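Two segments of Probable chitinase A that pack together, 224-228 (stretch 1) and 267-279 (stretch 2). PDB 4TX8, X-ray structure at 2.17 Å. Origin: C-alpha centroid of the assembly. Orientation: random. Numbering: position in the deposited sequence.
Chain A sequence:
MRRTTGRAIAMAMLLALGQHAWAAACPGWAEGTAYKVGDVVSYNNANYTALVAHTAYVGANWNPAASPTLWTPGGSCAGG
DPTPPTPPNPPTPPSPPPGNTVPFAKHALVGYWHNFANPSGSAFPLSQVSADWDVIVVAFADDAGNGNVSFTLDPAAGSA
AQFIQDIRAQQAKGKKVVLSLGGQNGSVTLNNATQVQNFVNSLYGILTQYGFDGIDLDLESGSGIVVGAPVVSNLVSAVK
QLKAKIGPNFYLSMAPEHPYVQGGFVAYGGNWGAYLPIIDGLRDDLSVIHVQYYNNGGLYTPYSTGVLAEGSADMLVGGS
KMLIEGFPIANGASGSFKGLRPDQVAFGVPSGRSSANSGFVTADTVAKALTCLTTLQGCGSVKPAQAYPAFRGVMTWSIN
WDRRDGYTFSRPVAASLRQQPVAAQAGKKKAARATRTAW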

ATOM      1  N   GLY A 224     -13.992   3.547 -12.922  1.00 27.78           N
ATOM      2  CA  GLY A 224     -14.692   2.763 -13.924  1.00 28.25           C
ATOM      3  C   GLY A 224     -13.757   1.903 -14.753  1.00 35.51           C
ATOM      4  O   GLY A 224     -13.867   1.841 -15.980  1.00 31.96           O
ATOM      5  N   ILE A 225     -12.822   1.241 -14.084  1.00 29.64           N
ATOM      6  CA  ILE A 225     -11.901   0.365 -14.783  1.00 28.71           C
ATOM      7  C   ILE A 225     -12.582  -0.977 -15.019  1.00 30.14           C
ATOM      8  O   ILE A 225     -12.605  -1.848 -14.146  1.00 27.84           O
ATOM      9  CB  ILE A 225     -10.579   0.201 -14.012  1.00 26.78           C
ATOM     10  CG1 ILE A 225      -9.869   1.556 -13.930  1.00 27.65           C
ATOM     11  CG2 ILE A 225      -9.680  -0.824 -14.694  1.00 25.75           C
ATOM     12  CD1 ILE A 225      -8.491   1.501 -13.317  1.00 33.31           C
ATOM     13  N   VAL A 226     -13.175  -1.104 -16.203  1.00 28.43           N
ATOM     14  CA  VAL A 226     -13.821  -2.331 -16.632  1.00 30.33           C
ATOM     15  C   VAL A 226     -13.276  -2.727 -17.997  1.00 31.35           C
ATOM     16  O   VAL A 226     -12.693  -1.901 -18.703  1.00 28.38           O
ATOM     17  CB  VAL A 226     -15.357  -2.187 -16.711  1.00 31.51           C
ATOM     18  CG1 VAL A 226     -15.940  -1.866 -15.341  1.00 28.40           C
ATOM     19  CG2 VAL A 226     -15.741  -1.125 -17.727  1.00 32.63           C
ATOM     20  N   VAL A 227     -13.464  -3.991 -18.362  1.00 32.17           N
ATOM     21  CA  VAL A 227     -12.998  -4.496 -19.650  1.00 35.08           C
ATOM     22  C   VAL A 227     -13.611  -3.714 -20.808  1.00 37.69           C
ATOM     23  O   VAL A 227     -14.834  -3.602 -20.916  1.00 36.95           O
ATOM     24  CB  VAL A 227     -13.327  -5.993 -19.817  1.00 36.48           C
ATOM     25  CG1 VAL A 227     -13.000  -6.459 -21.230  1.00 36.98           C
ATOM     26  CG2 VAL A 227     -12.572  -6.822 -18.787  1.00 33.48           C
ATOM     27  N   GLY A 228     -12.754  -3.160 -21.661  1.00 38.80           N
ATOM     28  CA  GLY A 228     -13.207  -2.454 -22.845  1.00 37.92           C
ATOM     29  C   GLY A 228     -13.363  -0.954 -22.671  1.00 38.25           C
ATOM     30  O   GLY A 228     -13.633  -0.240 -23.636  1.00 42.03           O
ATOM     31  N   ALA A 267     -12.723 -15.189 -14.485  1.00 25.88           N
ATOM     32  CA  ALA A 267     -13.748 -14.406 -15.174  1.00 29.63           C
ATOM     33  C   ALA A 267     -13.133 -13.175 -15.839  1.00 29.08           C
ATOM     34  O   ALA A 267     -12.274 -12.514 -15.258  1.00 27.43           O
ATOM     35  CB  ALA A 267     -14.850 -13.990 -14.201  1.00 29.05           C
ATOM     36  N   TYR A 268     -13.565 -12.875 -17.060  1.00 33.66           N
ATOM     37  CA  TYR A 268     -13.074 -11.694 -17.768  1.00 33.80           C
ATOM     38  C   TYR A 268     -14.239 -10.854 -18.280  1.00 36.23           C
ATOM     39  O   TYR A 268     -14.849 -11.173 -19.300  1.00 41.35           O
ATOM     40  CB  TYR A 268     -12.153 -12.094 -18.926  1.00 34.72           C
ATOM     41  CG  TYR A 268     -11.302 -10.954 -19.442  1.00 34.12           C
ATOM     42  CD1 TYR A 268     -10.279 -10.424 -18.667  1.00 34.37           C
ATOM     43  CD2 TYR A 268     -11.522 -10.404 -20.701  1.00 35.29           C
ATOM     44  CE1 TYR A 268      -9.497  -9.378 -19.127  1.00 36.59           C
ATOM     45  CE2 TYR A 268     -10.743  -9.356 -21.172  1.00 36.17           C
ATOM     46  CZ  TYR A 268      -9.731  -8.847 -20.379  1.00 39.30           C
ATOM     47  OH  TYR A 268      -8.952  -7.808 -20.833  1.00 42.79           O
ATOM     48  N   GLY A 269     -14.541  -9.780 -17.557  1.00 33.17           N
ATOM     49  CA  GLY A 269     -15.671  -8.922 -17.864  1.00 27.10           C
ATOM     50  C   GLY A 269     -15.959  -8.027 -16.674  1.00 27.95           C
ATOM     51  O   GLY A 269     -15.687  -8.402 -15.534  1.00 29.19           O
ATOM     52  N   GLY A 270     -16.508  -6.845 -16.929  1.00 28.93           N
ATOM     53  CA  GLY A 270     -16.695  -5.872 -15.868  1.00 29.82           C
ATOM     54  C   GLY A 270     -15.346  -5.543 -15.258  1.00 32.16           C
ATOM     55  O   GLY A 270     -14.361  -5.377 -15.977  1.00 31.67           O
ATOM     56  N   ASN A 271     -15.287  -5.476 -13.932  1.00 25.66           N
ATOM     57  CA  ASN A 271     -14.030  -5.205 -13.241  1.00 24.58           C
ATOM     58  C   ASN A 271     -13.068  -6.388 -13.250  1.00 25.99           C
ATOM     59  O   ASN A 271     -11.865  -6.220 -13.049  1.00 27.73           O
ATOM     60  CB  ASN A 271     -14.300  -4.799 -11.794  1.00 24.91           C
ATOM     61  CG  ASN A 271     -15.167  -3.571 -11.689  1.00 26.81           C
ATOM     62  OD1 ASN A 271     -14.904  -2.553 -12.331  1.00 32.88           O
ATOM     63  ND2 ASN A 271     -16.216  -3.658 -10.885  1.00 23.47           N
ATOM     64  N   TRP A 272     -13.596  -7.586 -13.469  1.00 21.50           N
ATOM     65  CA  TRP A 272     -12.790  -8.788 -13.300  1.00 25.01           C
ATOM     66  C   TRP A 272     -11.788  -8.970 -14.436  1.00 26.36           C
ATOM     67  O   TRP A 272     -12.154  -9.042 -15.612  1.00 26.56           O
ATOM     68  CB  TRP A 272     -13.702 -10.011 -13.138  1.00 22.93           C
ATOM     69  CG  TRP A 272     -14.212 -10.096 -11.727  1.00 22.49           C
ATOM     70  CD1 TRP A 272     -14.972  -9.166 -11.078  1.00 21.53           C
ATOM     71  CD2 TRP A 272     -13.959 -11.141 -10.775  1.00 23.92           C
ATOM     72  NE1 TRP A 272     -15.219  -9.571  -9.790  1.00 21.40           N
ATOM     73  CE2 TRP A 272     -14.610 -10.781  -9.578  1.00 22.83           C
ATOM     74  CE3 TRP A 272     -13.253 -12.349 -10.822  1.00 26.60           C
ATOM     75  CZ2 TRP A 272     -14.578 -11.583  -8.437  1.00 20.37           C
ATOM     76  CZ3 TRP A 272     -13.223 -13.146  -9.687  1.00 24.72           C
ATOM     77  CH2 TRP A 272     -13.883 -12.760  -8.512  1.00 22.56           C
ATOM     78  N   GLY A 273     -10.512  -9.010 -14.061  1.00 23.96           N
ATOM     79  CA  GLY A 273      -9.418  -9.064 -15.013  1.00 25.18           C
ATOM     80  C   GLY A 273      -9.150  -7.746 -15.722  1.00 28.14           C
ATOM     81  O   GLY A 273      -8.268  -7.668 -16.575  1.00 26.80           O
ATOM     82  N   ALA A 274      -9.895  -6.704 -15.357  1.00 26.49           N
ATOM     83  CA  ALA A 274      -9.877  -5.448 -16.109  1.00 25.84           C
ATOM     84  C   ALA A 274      -8.544  -4.706 -16.023  1.00 25.53           C
ATOM     85  O   ALA A 274      -8.250  -3.860 -16.864  1.00 29.11           O
ATOM     86  CB  ALA A 274     -11.006  -4.540 -15.637  1.00 26.11           C
ATOM     87  N   TYR A 275      -7.739  -5.023 -15.015  1.00 27.46           N
ATOM     88  CA  TYR A 275      -6.464  -4.339 -14.817  1.00 28.64           C
ATOM     89  C   TYR A 275      -5.319  -4.968 -15.607  1.00 29.92           C
ATOM     90  O   TYR A 275      -4.251  -4.370 -15.738  1.00 33.13           O
ATOM     91  CB  TYR A 275      -6.096  -4.325 -13.333  1.00 29.35           C
ATOM     92  CG  TYR A 275      -5.595  -2.993 -12.834  1.00 28.89           C
ATOM     93  CD1 TYR A 275      -4.250  -2.655 -12.921  1.00 28.41           C
ATOM     94  CD2 TYR A 275      -6.468  -2.073 -12.270  1.00 30.53           C
ATOM     95  CE1 TYR A 275      -3.792  -1.433 -12.458  1.00 30.32           C
ATOM     96  CE2 TYR A 275      -6.021  -0.855 -11.807  1.00 28.07           C
ATOM     97  CZ  TYR A 275      -4.683  -0.539 -11.903  1.00 31.13           C
ATOM     98  OH  TYR A 275      -4.240   0.679 -11.439  1.00 32.68           O
ATOM     99  N   LEU A 276      -5.535  -6.173 -16.126  1.00 28.59           N
ATOM    100  CA  LEU A 276      -4.448  -6.933 -16.746  1.00 30.86           C
ATOM    101  C   LEU A 276      -3.801  -6.241 -17.963  1.00 34.44           C
ATOM    102  O   LEU A 276      -2.577  -6.256 -18.089  1.00 36.28           O
ATOM    103  CB  LEU A 276      -4.937  -8.335 -17.131  1.00 27.43           C
ATOM    104  CG  LEU A 276      -5.365  -9.232 -15.960  1.00 26.48           C
ATOM    105  CD1 LEU A 276      -6.021 -10.509 -16.460  1.00 26.75           C
ATOM    106  CD2 LEU A 276      -4.187  -9.562 -15.052  1.00 24.63           C
ATOM    107  N   PRO A 277      -4.599  -5.633 -18.863  1.00 33.97           N
ATOM    108  CA  PRO A 277      -3.889  -4.933 -19.942  1.00 33.71           C
ATOM    109  C   PRO A 277      -3.170  -3.664 -19.474  1.00 33.32           C
ATOM    110  O   PRO A 277      -2.235  -3.220 -20.138  1.00 34.01           O
ATOM    111  CB  PRO A 277      -5.003  -4.596 -20.943  1.00 34.53           C
ATOM    112  CG  PRO A 277      -6.266  -4.686 -20.173  1.00 37.42           C
ATOM    113  CD  PRO A 277      -6.049  -5.718 -19.122  1.00 33.63           C
ATOM    114  N   ILE A 278      -3.586  -3.096 -18.345  1.00 30.91           N
ATOM    115  CA  ILE A 278      -2.890  -1.943 -17.778  1.00 30.59           C
ATOM    116  C   ILE A 278      -1.505  -2.359 -17.281  1.00 31.20           C
ATOM    117  O   ILE A 278      -0.504  -1.699 -17.567  1.00 32.75           O
ATOM    118  CB  ILE A 278      -3.689  -1.305 -16.622  1.00 29.52           C
ATOM    119  CG1 ILE A 278      -5.034  -0.782 -17.132  1.00 31.16           C
ATOM    120  CG2 ILE A 278      -2.890  -0.183 -15.970  1.00 24.70           C
ATOM    121  CD1 ILE A 278      -5.948  -0.263 -16.037  1.00 28.38           C
ATOM    122  N   ILE A 279      -1.460  -3.463 -16.540  1.00 30.56           N
ATOM    123  CA  ILE A 279      -0.201  -4.050 -16.096  1.00 29.54           C
ATOM    124  C   ILE A 279       0.682  -4.416 -17.283  1.00 32.89           C
ATOM    125  O   ILE A 279       1.877  -4.117 -17.300  1.00 33.49           O
ATOM    126  CB  ILE A 279      -0.436  -5.317 -15.249  1.00 26.95           C
ATOM    127  CG1 ILE A 279      -1.274  -4.989 -14.013  1.00 24.63           C
ATOM    128  CG2 ILE A 279       0.892  -5.949 -14.852  1.00 26.08           C
ATOM    129  CD1 ILE A 279      -1.827  -6.217 -13.313  1.00 23.66           C
TER
HETATM  130  O   HOH W   1     -16.888  -4.961 -19.494  1.00 45.95           O

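The most unusual feature of this contact is a single carbonyl that serves two neighbouring groups: Gly270 O accepts a hydrogen bond from Val227 N at 2.9 Å, and also lies 3.2 Å from Val226 CA in a CA-H...O contact. A water extends the link, donating to Val227 O (2.8 Å) and accepting from Gly270 N (3.2 Å), so both backbone polar groups of each residue are engaged. Gly270 sits in the type II' turn from Gly269 to Trp272, where its positive phi of 59° favours glycine.

Val227 points toward stretch 2 and supplies a compact branched side chain. Its CG2 lies over one face of the Tyr268 ring, 3.9 Å from the centroid and 12° off the normal, a CH-pi contact, while its CG1 approaches Tyr268 CE2 at 3.7 Å. Gly273 keeps this ring unobstructed, since a CB there would clash with Tyr268 CD1.

Ala274 points its methyl into the backbone of stretch 1, with CB 3.5 Å from Ile225 O and 3.7 Å from Val227 N; so short a side chain suits this close approach. Ile225 has the reach for the buried apolar side: its CD1 meets Tyr275 CE2 at 3.7 Å, and its CG2 meets Ile278 CD1 at 4.0 Å.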